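Local coordinates for glycosyl hydrolase, family 31/fibronectin type III domain protein (Clostridium perfringens, PDB 4LKS) that binds galactose through a calcium-containing beta-sandwich module of family CBM32 and is likely to attach its parent glycoside hydrolase to galactose-bearing glycans, at residues 88-93 with 148-152; 106-110 with 131-136. All blocks are in the same frame, centred on the assembly; numbering follows the deposited sequence.

Interaction 1 of 2, residues 88-93 with 148-152. With GAL (beta-D-galactopyranose), chain D.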
ATOM      1  N   ARG A  88     -11.627   7.511  -7.008  1.00 19.92           N
ATOM      2  CA  ARG A  88     -11.665   6.987  -5.650  1.00 19.97           C
ATOM      3  C   ARG A  88     -11.720   5.469  -5.639  1.00 16.72           C
ATOM      4  O   ARG A  88     -11.656   4.843  -4.574  1.00 19.58           O
ATOM      5  CB  ARG A  88     -12.877   7.540  -4.909  1.00 23.64           C
ATOM      6  CG  ARG A  88     -14.212   7.343  -5.636  1.00 32.20           C
ATOM      7  CD  ARG A  88     -15.003   6.140  -5.120  1.00 29.81           C
ATOM      8  NE  ARG A  88     -16.231   5.931  -5.891  1.00 34.99           N
ATOM      9  CZ  ARG A  88     -17.463   6.130  -5.425  1.00 42.97           C
ATOM     10  NH1 ARG A  88     -17.651   6.534  -4.175  1.00 43.33           N
ATOM     11  NH2 ARG A  88     -18.512   5.914  -6.207  1.00 43.95           N
ATOM     12  N   ASN A  89     -11.841   4.873  -6.821  1.00 15.86           N
ATOM     13  CA  ASN A  89     -12.023   3.434  -6.894  1.00 16.94           C
ATOM     14  C   ASN A  89     -10.830   2.659  -6.350  1.00 13.69           C
ATOM     15  O   ASN A  89      -9.740   2.647  -6.942  1.00 13.62           O
ATOM     16  CB  ASN A  89     -12.381   2.988  -8.311  1.00 13.62           C
ATOM     17  CG  ASN A  89     -13.859   3.127  -8.608  1.00 26.28           C
ATOM     18  OD1 ASN A  89     -14.620   3.642  -7.793  1.00 22.47           O
ATOM     19  ND2 ASN A  89     -14.268   2.683  -9.792  1.00 22.70           N
ATOM     20  N   GLY A  90     -11.061   2.025  -5.201  1.00 12.83           N
ATOM     21  CA  GLY A  90     -10.050   1.220  -4.548  1.00 11.31           C
ATOM     22  C   GLY A  90      -9.313   1.926  -3.430  1.00 12.15           C
ATOM     23  O   GLY A  90      -8.403   1.337  -2.869  1.00 11.59           O
ATOM     24  N   HIS A  91      -9.687   3.166  -3.105  1.00 11.91           N
ATOM     25  CA  HIS A  91      -9.069   3.880  -1.978  1.00 11.03           C
ATOM     26  C   HIS A  91      -9.129   3.039  -0.708  1.00 11.65           C
ATOM     27  O   HIS A  91     -10.210   2.628  -0.276  1.00 13.11           O
ATOM     28  CB  HIS A  91      -9.761   5.217  -1.724  1.00 10.40           C
ATOM     29  CG  HIS A  91      -9.332   6.313  -2.649  1.00 12.22           C
ATOM     30  ND1 HIS A  91      -9.540   7.643  -2.359  1.00 17.33           N
ATOM     31  CD2 HIS A  91      -8.687   6.281  -3.839  1.00 11.35           C
ATOM     32  CE1 HIS A  91      -9.043   8.388  -3.331  1.00 17.07           C
ATOM     33  NE2 HIS A  91      -8.522   7.586  -4.242  1.00 15.55           N
ATOM     34  N   VAL A  92      -7.976   2.773  -0.105  1.00  9.99           N
ATOM     35  CA  VAL A  92      -7.917   1.903   1.068  1.00  8.89           C
ATOM     36  C   VAL A  92      -8.213   2.700   2.337  1.00 12.48           C
ATOM     37  O   VAL A  92      -7.597   3.743   2.588  1.00 10.77           O
ATOM     38  CB  VAL A  92      -6.539   1.231   1.180  1.00  8.75           C
ATOM     39  CG1 VAL A  92      -6.435   0.454   2.481  1.00 10.69           C
ATOM     40  CG2 VAL A  92      -6.301   0.314  -0.037  1.00  9.59           C
ATOM     41  N   THR A  93      -9.164   2.224   3.142  1.00 11.03           N
ATOM     42  CA  THR A  93      -9.519   2.941   4.372  1.00 10.12           C
ATOM     43  C   THR A  93      -9.167   2.183   5.654  1.00 10.05           C
ATOM     44  O   THR A  93      -9.097   2.782   6.725  1.00 11.28           O
ATOM     45  CB  THR A  93     -11.015   3.358   4.402  1.00 12.13           C
ATOM     46  OG1 THR A  93     -11.829   2.209   4.669  1.00 14.81           O
ATOM     47  CG2 THR A  93     -11.430   3.977   3.074  1.00 11.56           C
ATOM     48  N   THR A 148     -12.281  -0.669   1.747  1.00 12.12           N
ATOM     49  CA  THR A 148     -11.950   0.233   0.653  1.00 10.93           C
ATOM     50  C   THR A 148     -13.183   0.994   0.174  1.00 12.76           C
ATOM     51  O   THR A 148     -14.325   0.617   0.499  1.00 13.63           O
ATOM     52  CB  THR A 148     -11.417  -0.528  -0.567  1.00 12.56           C
ATOM     53  OG1 THR A 148     -12.432  -1.431  -1.015  1.00 12.93           O
ATOM     54  CG2 THR A 148     -10.164  -1.330  -0.237  1.00 11.93           C
ATOM     55  N   LEU A 149     -12.946   2.039  -0.616  1.00 12.29           N
ATOM     56  CA  LEU A 149     -14.015   2.817  -1.240  1.00 13.40           C
ATOM     57  C   LEU A 149     -14.079   2.517  -2.728  1.00 17.39           C
ATOM     58  O   LEU A 149     -13.121   2.016  -3.320  1.00 18.96           O
ATOM     59  CB  LEU A 149     -13.778   4.305  -1.039  1.00 16.58           C
ATOM     60  CG  LEU A 149     -13.644   4.782   0.402  1.00 16.90           C
ATOM     61  CD1 LEU A 149     -13.315   6.257   0.448  1.00 24.46           C
ATOM     62  CD2 LEU A 149     -14.891   4.485   1.213  1.00 22.98           C
ATOM     63  N   GLY A 150     -15.215   2.826  -3.343  1.00 15.51           N
ATOM     64  CA  GLY A 150     -15.358   2.614  -4.772  1.00 18.23           C
ATOM     65  C   GLY A 150     -16.813   2.722  -5.176  1.00 22.29           C
ATOM     66  O   GLY A 150     -17.678   2.908  -4.317  1.00 20.72           O
ATOM     67  N   ASP A 151     -17.080   2.607  -6.475  1.00 23.15           N
ATOM     68  CA  ASP A 151     -18.459   2.576  -6.965  1.00 24.26           C
ATOM     69  C   ASP A 151     -19.223   1.496  -6.219  1.00 32.12           C
ATOM     70  O   ASP A 151     -20.408   1.646  -5.919  1.00 26.49           O
ATOM     71  CB  ASP A 151     -18.489   2.328  -8.469  1.00 22.82           C
ATOM     72  CG  ASP A 151     -17.901   3.476  -9.248  1.00 24.33           C
ATOM     73  OD1 ASP A 151     -18.135   4.637  -8.848  1.00 28.77           O
ATOM     74  OD2 ASP A 151     -17.199   3.219 -10.253  1.00 26.00           O
ATOM     75  N   THR A 152     -18.524   0.410  -5.913  1.00 22.62           N
ATOM     76  CA  THR A 152     -18.958  -0.503  -4.872  1.00 21.00           C
ATOM     77  C   THR A 152     -17.887  -0.443  -3.788  1.00 20.71           C
ATOM     78  O   THR A 152     -16.698  -0.563  -4.089  1.00 17.74           O
ATOM     79  CB  THR A 152     -19.081  -1.940  -5.386  1.00 26.93           C
ATOM     80  OG1 THR A 152     -19.920  -1.965  -6.549  1.00 30.77           O
ATOM     81  CG2 THR A 152     -19.690  -2.828  -4.313  1.00 25.43           C
TER
HETATM   82  C1  GAL D 202     -13.786   1.611 -13.321  1.00 39.53           C
HETATM   83  C2  GAL D 202     -12.285   1.900 -13.120  1.00 29.99           C
HETATM   84  C3  GAL D 202     -11.524   0.611 -12.849  1.00 25.64           C
HETATM   85  C4  GAL D 202     -12.141  -0.096 -11.630  1.00 21.98           C
HETATM   86  C5  GAL D 202     -13.610  -0.347 -11.902  1.00 23.07           C
HETATM   87  C6  GAL D 202     -14.362  -0.947 -10.713  1.00 27.58           C
HETATM   88  O1  GAL D 202     -14.512   2.803 -13.450  1.00 43.90           O
HETATM   89  O2  GAL D 202     -11.687   2.515 -14.266  1.00 29.57           O
HETATM   90  O3  GAL D 202     -10.159   0.892 -12.552  1.00 20.30           O
HETATM   91  O4  GAL D 202     -12.027   0.738 -10.479  1.00 19.41           O
HETATM   92  O5  GAL D 202     -14.297   0.894 -12.197  1.00 26.40           O
HETATM   93  O6  GAL D 202     -15.719  -1.223 -11.042  1.00 31.63           O
HETATM   94  O   HOH W   1     -16.147   6.181  -8.760  1.00 43.43           O
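The amide of Asn89 works at both ends against Asp151. Its OD1 accepts the backbone N of Asp151, which comes in from above the carbonyl plane, while Asn89 ND2 donates in the amide plane, nearly straight at 168°, to Asp151 OD2 3.0 Å away, approaching from above the carboxylate plane. The other N-H is left for the bound beta-D-galactopyranose: Asn89 ND2 lies 3.0 Å from its O4, with O5 a weak second acceptor. The other carboxylate oxygen, Asp151 OD1, takes a salt bridge from Arg88 NH2 at 3.0 Å, met on its anti side with guanidinium and carboxylate planes 80° apart. The bend at chi2 lays the arginine over the peptide of Gly150, whose O sits above the guanidinium. A water accepts from Arg88 NE and donates to Asn89 OD1. Behind this cluster the backbone pairs Gly90 N with Leu149 O (2.8 Å) and Leu149 N with His91 O (2.8 Å). Gly90 ends up in a type II turn at phi 98°, a conformation that suits glycine. The imidazole of His91 is satisfied by Leu123 N and Arg84 O. Engaged at both ends, the Asn89 amide is fixed in rotation, consistent with a second-shell role for Asp151 in positioning ND2 toward the sugar.

Interaction 2 of 2, residues 106-110 with 131-136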
ATOM      1  N   TRP A 106       5.847 -14.354   8.840  1.00 12.52           N
ATOM      2  CA  TRP A 106       5.460 -12.967   8.997  1.00  9.78           C
ATOM      3  C   TRP A 106       5.263 -12.528  10.438  1.00 10.19           C
ATOM      4  O   TRP A 106       4.778 -13.279  11.288  1.00 11.57           O
ATOM      5  CB  TRP A 106       4.153 -12.721   8.239  1.00  9.23           C
ATOM      6  CG  TRP A 106       4.248 -13.041   6.784  1.00 10.44           C
ATOM      7  CD1 TRP A 106       3.926 -14.223   6.177  1.00 11.41           C
ATOM      8  CD2 TRP A 106       4.705 -12.173   5.741  1.00  9.76           C
ATOM      9  NE1 TRP A 106       4.153 -14.142   4.832  1.00 13.14           N
ATOM     10  CE2 TRP A 106       4.634 -12.892   4.535  1.00  9.91           C
ATOM     11  CE3 TRP A 106       5.174 -10.853   5.711  1.00 10.10           C
ATOM     12  CZ2 TRP A 106       5.015 -12.339   3.311  1.00 11.56           C
ATOM     13  CZ3 TRP A 106       5.547 -10.308   4.500  1.00 11.69           C
ATOM     14  CH2 TRP A 106       5.463 -11.045   3.319  1.00 10.87           C
ATOM     15  N   THR A 107       5.614 -11.278  10.686  1.00 11.06           N
ATOM     16  CA  THR A 107       5.306 -10.601  11.921  1.00  8.98           C
ATOM     17  C   THR A 107       4.206  -9.607  11.616  1.00  9.24           C
ATOM     18  O   THR A 107       4.337  -8.802  10.681  1.00 10.02           O
ATOM     19  CB  THR A 107       6.522  -9.821  12.435  1.00 10.18           C
ATOM     20  OG1 THR A 107       7.616 -10.726  12.648  1.00 12.39           O
ATOM     21  CG2 THR A 107       6.184  -9.100  13.731  1.00 12.48           C
ATOM     22  N   GLU A 108       3.117  -9.660  12.383  1.00 11.06           N
ATOM     23  CA  GLU A 108       2.077  -8.648  12.270  1.00  9.44           C
ATOM     24  C   GLU A 108       2.586  -7.380  12.927  1.00 10.67           C
ATOM     25  O   GLU A 108       2.888  -7.351  14.126  1.00 14.12           O
ATOM     26  CB  GLU A 108       0.765  -9.094  12.925  1.00 11.79           C
ATOM     27  CG  GLU A 108      -0.369  -8.117  12.639  1.00 16.17           C
ATOM     28  CD  GLU A 108      -1.726  -8.604  13.101  1.00 29.05           C
ATOM     29  OE1 GLU A 108      -2.046  -9.790  12.885  1.00 23.45           O
ATOM     30  OE2 GLU A 108      -2.482  -7.789  13.666  1.00 32.90           O
ATOM     31  N   VAL A 109       2.688  -6.327  12.129  1.00  9.83           N
ATOM     32  CA  VAL A 109       3.255  -5.075  12.612  1.00 10.50           C
ATOM     33  C   VAL A 109       2.166  -4.165  13.195  1.00 10.18           C
ATOM     34  O   VAL A 109       2.286  -3.688  14.330  1.00 11.51           O
ATOM     35  CB  VAL A 109       4.026  -4.365  11.489  1.00 11.03           C
ATOM     36  CG1 VAL A 109       4.487  -3.008  11.948  1.00 11.42           C
ATOM     37  CG2 VAL A 109       5.222  -5.220  11.033  1.00 11.87           C
ATOM     38  N   ARG A 110       1.100  -3.938  12.428  1.00  9.67           N
ATOM     39  CA  ARG A 110       0.007  -3.092  12.889  1.00  9.82           C
ATOM     40  C   ARG A 110      -1.181  -3.166  11.949  1.00  9.78           C
ATOM     41  O   ARG A 110      -1.083  -3.659  10.816  1.00 11.45           O
ATOM     42  CB  ARG A 110       0.436  -1.625  13.017  1.00 11.10           C
ATOM     43  CG  ARG A 110       0.629  -0.912  11.681  1.00  9.44           C
ATOM     44  CD  ARG A 110       0.747   0.594  11.885  1.00 11.63           C
ATOM     45  NE  ARG A 110      -0.538   1.135  12.311  1.00 12.09           N
ATOM     46  CZ  ARG A 110      -0.737   2.373  12.742  1.00 17.56           C
ATOM     47  NH1 ARG A 110       0.272   3.228  12.831  1.00 18.91           N
ATOM     48  NH2 ARG A 110      -1.960   2.750  13.095  1.00 15.06           N
ATOM     49  N   ILE A 131       1.975   6.193   7.391  1.00  8.93           N
ATOM     50  CA  ILE A 131       1.678   5.113   8.331  1.00  9.25           C
ATOM     51  C   ILE A 131       2.972   4.761   9.056  1.00  8.92           C
ATOM     52  O   ILE A 131       3.891   4.207   8.450  1.00  9.13           O
ATOM     53  CB  ILE A 131       1.142   3.865   7.584  1.00  6.78           C
ATOM     54  CG1 ILE A 131      -0.165   4.193   6.846  1.00  8.62           C
ATOM     55  CG2 ILE A 131       0.944   2.702   8.559  1.00 10.07           C
ATOM     56  CD1 ILE A 131      -0.611   3.120   5.879  1.00  9.19           C
ATOM     57  N   ARG A 132       3.052   5.094  10.346  1.00  9.92           N
ATOM     58  CA  ARG A 132       4.256   4.812  11.122  1.00  9.04           C
ATOM     59  C   ARG A 132       4.112   3.516  11.899  1.00  9.48           C
ATOM     60  O   ARG A 132       3.007   3.064  12.204  1.00 10.85           O
ATOM     61  CB  ARG A 132       4.592   5.969  12.073  1.00 13.63           C
ATOM     62  CG  ARG A 132       3.617   6.138  13.223  1.00 19.58           C
ATOM     63  CD  ARG A 132       3.885   7.420  14.014  1.00 24.54           C
ATOM     64  NE  ARG A 132       5.091   7.338  14.836  1.00 24.33           N
ATOM     65  CZ  ARG A 132       5.104   6.953  16.110  1.00 26.34           C
ATOM     66  NH1 ARG A 132       3.972   6.611  16.717  1.00 21.28           N
ATOM     67  NH2 ARG A 132       6.249   6.915  16.785  1.00 25.72           N
ATOM     68  N   PHE A 133       5.250   2.913  12.212  1.00  9.61           N
ATOM     69  CA  PHE A 133       5.264   1.728  13.057  1.00  9.89           C
ATOM     70  C   PHE A 133       6.625   1.558  13.719  1.00  8.96           C
ATOM     71  O   PHE A 133       7.627   2.129  13.265  1.00 10.75           O
ATOM     72  CB  PHE A 133       4.856   0.479  12.256  1.00 10.34           C
ATOM     73  CG  PHE A 133       5.541   0.350  10.920  1.00  9.09           C
ATOM     74  CD1 PHE A 133       6.784  -0.259  10.819  1.00  8.57           C
ATOM     75  CD2 PHE A 133       4.928   0.811   9.763  1.00  8.36           C
ATOM     76  CE1 PHE A 133       7.415  -0.399   9.585  1.00  8.22           C
ATOM     77  CE2 PHE A 133       5.549   0.688   8.525  1.00  9.70           C
ATOM     78  CZ  PHE A 133       6.798   0.079   8.434  1.00  9.15           C
ATOM     79  N   ASN A 134       6.650   0.801  14.809  1.00 11.65           N
ATOM     80  CA  ASN A 134       7.886   0.583  15.538  1.00 10.08           C
ATOM     81  C   ASN A 134       8.896  -0.104  14.647  1.00  9.15           C
ATOM     82  O   ASN A 134       8.567  -1.056  13.936  1.00 10.19           O
ATOM     83  CB  ASN A 134       7.639  -0.206  16.821  1.00 11.43           C
ATOM     84  CG  ASN A 134       6.930   0.622  17.872  1.00 15.09           C
ATOM     85  OD1 ASN A 134       6.715   1.824  17.686  1.00 15.74           O
ATOM     86  ND2 ASN A 134       6.566  -0.011  18.983  1.00 16.95           N
ATOM     87  N   THR A 135      10.125   0.396  14.689  1.00  9.11           N
ATOM     88  CA  THR A 135      11.174  -0.040  13.772  1.00  8.82           C
ATOM     89  C   THR A 135      11.334  -1.552  13.726  1.00  8.67           C
ATOM     90  O   THR A 135      11.525  -2.205  14.767  1.00 11.41           O
ATOM     91  CB  THR A 135      12.524   0.590  14.138  1.00 11.47           C
ATOM     92  OG1 THR A 135      12.353   2.005  14.268  1.00 14.12           O
ATOM     93  CG2 THR A 135      13.561   0.298  13.052  1.00 11.11           C
ATOM     94  N   ILE A 136      11.232  -2.103  12.523  1.00  8.68           N
ATOM     95  CA  ILE A 136      11.343  -3.544  12.327  1.00  9.44           C
ATOM     96  C   ILE A 136      12.179  -3.836  11.083  1.00 10.01           C
ATOM     97  O   ILE A 136      11.999  -3.230  10.031  1.00  9.33           O
ATOM     98  CB  ILE A 136       9.944  -4.215  12.267  1.00  8.69           C
ATOM     99  CG1 ILE A 136      10.065  -5.736  12.138  1.00 10.42           C
ATOM    100  CG2 ILE A 136       9.087  -3.614  11.144  1.00 11.15           C
ATOM    101  CD1 ILE A 136       8.774  -6.475  12.515  1.00  9.79           C
TER
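Arg132 O receives the guanidinium of Arg110: Arg110 NH1 lies 2.8 Å from Arg132 O, with an N-H...O angle of 159°. The acceptor falls in the guanidinium plane and the donor in the carbonyl plane, so neither group is twisted out of line. Arginine suits the place because its long chain can span two strands that share no backbone bonds; the chain turns at chi3 (-69°), bringing NH1 to the carbonyl. On the way Arg110 CD packs 3.9 Å from Ile131 CG2, the aliphatic part of the arginine crossing the isoleucine methyl. The side chain of Arg132 sets out away from 106-110, and the hydrogen bond uses its backbone carbonyl.

Further along, Val109 fills the middle with both of its branches. Val109 CG1, placed anti to the backbone N (chi1 174°), presses on Phe133 CB at 3.5 Å and also borders the start of the ring, which it meets obliquely. Val109 CG2, the other branch, meets Ile136 CD1 tip to tip at 4.0 Å. Ile136 CD1 also lies 3.9 Å from Thr107 CG2, the two side chains running alongside each other in opposite senses. Branched aliphatic residues fit here, since each can offer methyls to two neighbours.

Val109 and Arg110 both face Ile97, forming a classic beta bulge that lets consecutive side chains turn toward 131-136. The contact thus joins edge strand 107-113 of the five-stranded sheet to edge strand 129-138 of the four-stranded sheet, closing one margin of the sandwich, with Tyr95 of strand 95-100 beside Arg110 and Ile131, and Leu76 and Ile79 of strand 73-82 against Phe133.

Following the chain from the N terminus, residues 88-93 come first, leading into strand 95-100, and then 106-110 on the next strand of the same sheet. The chain crosses to the other sheet at 131-136, which closes the loop of interaction 2, and strand 140-148 then returns to the five-stranded sheet and ends at 148-152, closing interaction 1. Interaction 2 is therefore nested inside the longer loop of interaction 1. Their centres stand about 24 Å apart, on opposite sides of the chain's centre. The outer closure draws together two loops at the galactose site, whereas the inner one joins the two sheets along their edges within a single F5/8 type C domain.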